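Side-chain contacts in citrate synthase (Metallosphaera sedula, PDB 6ABX), which probably catalyses the condensation of oxaloacetate with acetyl-CoA and water to citrate and CoA in the tricarboxylic acid cycle: residues L169-S172 with L173-H176; F35-A38 with S39-F43. All coordinates share one frame; numbering follows the deposited sequence.

Contact 1: L169-S172 with L173-H176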
# COMPACT_ATOMS: atom_id res chain seq x y z
N LEU A 169 -8.25 -23.83 -14.35
CA LEU A 169 -8.30 -22.58 -13.55
C LEU A 169 -7.66 -22.83 -12.18
O LEU A 169 -6.86 -21.99 -11.66
CB LEU A 169 -9.72 -22.07 -13.36
CG LEU A 169 -9.79 -20.81 -12.50
CD1 LEU A 169 -8.95 -19.70 -13.05
CD2 LEU A 169 -11.24 -20.34 -12.36
N ASP A 170 -7.98 -23.98 -11.56
CA ASP A 170 -7.50 -24.30 -10.25
C ASP A 170 -5.95 -24.31 -10.23
O ASP A 170 -5.29 -23.72 -9.39
CB ASP A 170 -8.08 -25.65 -9.84
CG ASP A 170 -8.14 -25.79 -8.35
OD1 ASP A 170 -8.94 -25.01 -7.71
OD2 ASP A 170 -7.38 -26.60 -7.88
N VAL A 171 -5.34 -25.01 -11.17
CA VAL A 171 -3.89 -25.02 -11.28
C VAL A 171 -3.33 -23.62 -11.56
O VAL A 171 -2.35 -23.19 -10.87
CB VAL A 171 -3.43 -26.02 -12.35
CG1 VAL A 171 -1.92 -25.91 -12.62
CG2 VAL A 171 -3.80 -27.44 -11.96
N SER A 172 -3.91 -22.88 -12.54
CA SER A 172 -3.44 -21.58 -12.82
C SER A 172 -3.46 -20.64 -11.59
O SER A 172 -2.47 -19.90 -11.38
CB SER A 172 -4.21 -20.98 -13.97
OG SER A 172 -4.24 -21.89 -15.04
N LEU A 173 -4.50 -20.72 -10.73
CA LEU A 173 -4.52 -19.94 -9.51
C LEU A 173 -3.48 -20.45 -8.50
O LEU A 173 -2.74 -19.62 -7.92
CB LEU A 173 -5.93 -19.98 -8.89
CG LEU A 173 -7.02 -19.31 -9.71
CD1 LEU A 173 -8.39 -19.62 -9.13
CD2 LEU A 173 -6.77 -17.81 -9.81
N MET A 174 -3.30 -21.79 -8.34
CA MET A 174 -2.30 -22.29 -7.34
C MET A 174 -0.91 -21.75 -7.71
O MET A 174 -0.09 -21.35 -6.86
CB MET A 174 -2.23 -23.84 -7.29
CG MET A 174 -3.44 -24.48 -6.65
SD MET A 174 -3.32 -26.32 -6.48
CE MET A 174 -3.72 -26.80 -8.14
N LEU A 175 -0.62 -21.67 -9.01
CA LEU A 175 0.66 -21.23 -9.53
C LEU A 175 0.98 -19.77 -9.19
O LEU A 175 2.17 -19.45 -9.23
CB LEU A 175 0.74 -21.39 -11.04
CG LEU A 175 0.75 -22.83 -11.55
CD1 LEU A 175 0.78 -22.90 -13.07
CD2 LEU A 175 1.93 -23.58 -10.99
N HIS A 176 -0.02 -18.96 -8.87
CA HIS A 176 0.11 -17.54 -8.55
C HIS A 176 0.05 -17.22 -7.05
O HIS A 176 0.12 -16.05 -6.69
CB HIS A 176 -0.93 -16.73 -9.32
CG HIS A 176 -0.64 -16.62 -10.77
ND1 HIS A 176 -1.03 -17.58 -11.68
CD2 HIS A 176 -0.03 -15.65 -11.48
CE1 HIS A 176 -0.63 -17.20 -12.90
NE2 HIS A 176 0.04 -16.05 -12.80
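Leu173 lies one helical turn beyond Leu169, in the C-terminal part of helix 163-174. The two are joined by the usual i to i+4 backbone bond, Leu173 N to Leu169 O at 2.8 Å. The leucine side chains cross at an angle, with Leu169 CG 3.8 Å from Leu173 CD1. Leu173 also sets its CG 3.3 Å from Leu169 O, so this carbonyl is covered by the branch point of the residue it binds. Helix 148-157 closes over both leucines.

Met174 turns back along the helix. Its chain is extended as far as SD and then bends (chi3 -79°). The bend brings CE to 3.9 Å from Val171 CG2 and to 3.7 Å from Asp170 OD2. The methyl touches both an apolar branch and a buried carboxylate. That carboxylate is satisfied by other partners: OD1 bonds Ser149 OG, and OD2 bonds the backbone N of Phe43. Met174 N in turn bonds Asp170 O at 3.0 Å. Beside Val171, Leu175 points the same way, and both side chains pack on helix 261-270.

Ser172 uses its two oxygens in opposite directions along the chain. OG stands beside its own backbone N (chi1 -49°) and bonds Val168 O in the preceding turn. Its carbonyl O serves a side chain further on, His176. That imidazole meets Phe328 edge-to-face, and the His176 side chain is about 6 Å from the bound citrate. The His176 ND1-H bond to Ser172 O is short and nearly straight, 2.7 Å and 170°, with the oxygen almost in the ring plane.

Contact 2: F35-A38 with S39-F43; sequences FDLA and SFSNF
Ser39 folds its side chain back over the carbonyl of Phe35, one turn earlier in helix 34-40. Its OG lies beside its own backbone N (chi1 -63°), and this brings the hydroxyl to 2.9 Å from Phe35 O. Ser39 N bonds the same oxygen, also at 2.9 Å. The two donors come from opposite faces of the carbonyl plane, so one residue grips Phe35 O from both sides. With an alanine here the amide is likely to remain the sole donor to Phe35 O from this turn, and one face of that carbonyl would lose its hydroxyl partner.

Phe40 makes the next i to i+4 backbone bond: its N bonds Asp36 O at 2.9 Å. Ring atom CD2 of Phe40 also comes 3.3 Å from Asp36 O, which approaches the ring obliquely. CB of Ser39 rests over the centre of the ring on one face.

Ser41 is the first residue to leave helical geometry, yet its N still bonds Leu37 O at 2.8 Å. Its CB packs 4.0 Å from Leu37 CD2. Its hydroxyl is anti to the backbone N (chi1 -172°) and bonds Glu45 OE1 in the next helix. Tyr364 of the second subunit packs on Asp36, Leu37 and Ser41, so this side of the turn faces the dimer partner. Where the chain turns away from the helix, a water lies 2.6 Å from Ala38 O and 2.8 Å from Ser41 O.

Asn42 then caps helix 43-52, its OD1 bonding Glu45 N. The whole is a tight helix-to-helix junction: the last turn of one helix, a single residue of turn, and an N-cap asparagine that starts the next.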
# COMPACT_ATOMS: atom_id res chain seq x y z
N PHE A 35 5.35 -28.59 -8.83
CA PHE A 35 4.96 -29.62 -9.77
C PHE A 35 3.97 -30.63 -9.14
O PHE A 35 2.94 -30.98 -9.77
CB PHE A 35 6.18 -30.29 -10.41
CG PHE A 35 7.04 -29.38 -11.26
CD1 PHE A 35 6.72 -29.10 -12.57
CD2 PHE A 35 8.15 -28.75 -10.71
CE1 PHE A 35 7.51 -28.24 -13.32
CE2 PHE A 35 8.95 -27.90 -11.47
CZ PHE A 35 8.63 -27.66 -12.79
N ASP A 36 4.27 -31.12 -7.93
CA ASP A 36 3.43 -32.04 -7.23
C ASP A 36 2.10 -31.39 -6.82
O ASP A 36 1.04 -31.99 -6.96
CB ASP A 36 4.13 -32.60 -5.98
CG ASP A 36 5.29 -33.53 -6.28
OD1 ASP A 36 5.35 -34.01 -7.41
OD2 ASP A 36 6.16 -33.72 -5.38
N LEU A 37 2.13 -30.13 -6.37
CA LEU A 37 0.87 -29.50 -5.99
C LEU A 37 0.01 -29.31 -7.24
O LEU A 37 -1.19 -29.52 -7.21
CB LEU A 37 1.15 -28.16 -5.30
CG LEU A 37 1.94 -28.28 -4.01
CD1 LEU A 37 2.27 -26.94 -3.42
CD2 LEU A 37 1.18 -29.13 -3.02
N ALA A 38 0.61 -28.93 -8.37
CA ALA A 38 -0.16 -28.80 -9.59
C ALA A 38 -0.72 -30.14 -10.08
O ALA A 38 -1.82 -30.21 -10.60
CB ALA A 38 0.72 -28.17 -10.63
N SER A 39 0.04 -31.21 -9.93
CA SER A 39 -0.40 -32.53 -10.30
C SER A 39 -1.56 -33.02 -9.45
O SER A 39 -2.47 -33.71 -9.97
CB SER A 39 0.72 -33.53 -10.24
OG SER A 39 1.74 -33.19 -11.17
N PHE A 40 -1.45 -32.84 -8.13
CA PHE A 40 -2.28 -33.60 -7.23
C PHE A 40 -3.16 -32.75 -6.31
O PHE A 40 -4.13 -33.30 -5.71
CB PHE A 40 -1.41 -34.50 -6.38
CG PHE A 40 -0.49 -35.40 -7.16
CD1 PHE A 40 -0.97 -36.28 -8.11
CD2 PHE A 40 0.86 -35.33 -6.95
CE1 PHE A 40 -0.08 -37.04 -8.87
CE2 PHE A 40 1.73 -36.15 -7.63
CZ PHE A 40 1.26 -37.01 -8.59
N SER A 41 -2.85 -31.46 -6.14
CA SER A 41 -3.54 -30.67 -5.11
C SER A 41 -4.66 -29.80 -5.72
O SER A 41 -5.11 -30.04 -6.90
CB SER A 41 -2.49 -29.86 -4.35
OG SER A 41 -3.09 -29.22 -3.21
N ASN A 42 -5.22 -28.88 -4.92
CA ASN A 42 -6.29 -28.05 -5.38
C ASN A 42 -6.20 -26.70 -4.66
O ASN A 42 -5.43 -26.58 -3.68
CB ASN A 42 -7.66 -28.71 -5.22
CG ASN A 42 -7.86 -29.17 -3.80
OD1 ASN A 42 -8.04 -28.35 -2.92
ND2 ASN A 42 -7.78 -30.48 -3.58
N PHE A 43 -6.92 -25.70 -5.17
CA PHE A 43 -6.88 -24.33 -4.62
C PHE A 43 -7.01 -24.32 -3.09
O PHE A 43 -6.13 -23.81 -2.37
CB PHE A 43 -7.94 -23.44 -5.23
CG PHE A 43 -7.92 -22.02 -4.75
CD1 PHE A 43 -8.47 -21.64 -3.55
CD2 PHE A 43 -7.36 -21.06 -5.57
CE1 PHE A 43 -8.49 -20.30 -3.17
CE2 PHE A 43 -7.36 -19.74 -5.18
CZ PHE A 43 -7.93 -19.36 -4.00
O HOH W 1 -4.08 -30.68 -9.45

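Overall arrangement
Contact 2 comes first in the chain. It closes the end of helix 34-40, just after the small antiparallel sheet, and leads into helix 43-52. Contact 1 follows much later, in the C-terminal part of helix 163-174. The two are in series. Neither encloses or crosses the other, and each spans only a local turn. In space they meet, with centres about 9 Å apart. Met174 SD packs 3.4 Å from Asn42 C, and Val171 CG2 lies 3.7 Å from Ala38 O. Helix 163-174 is thus set against the junction of the two early helices. Helix 261-270, which carries Arg262 of the oxaloacetate site, packs on both contacts.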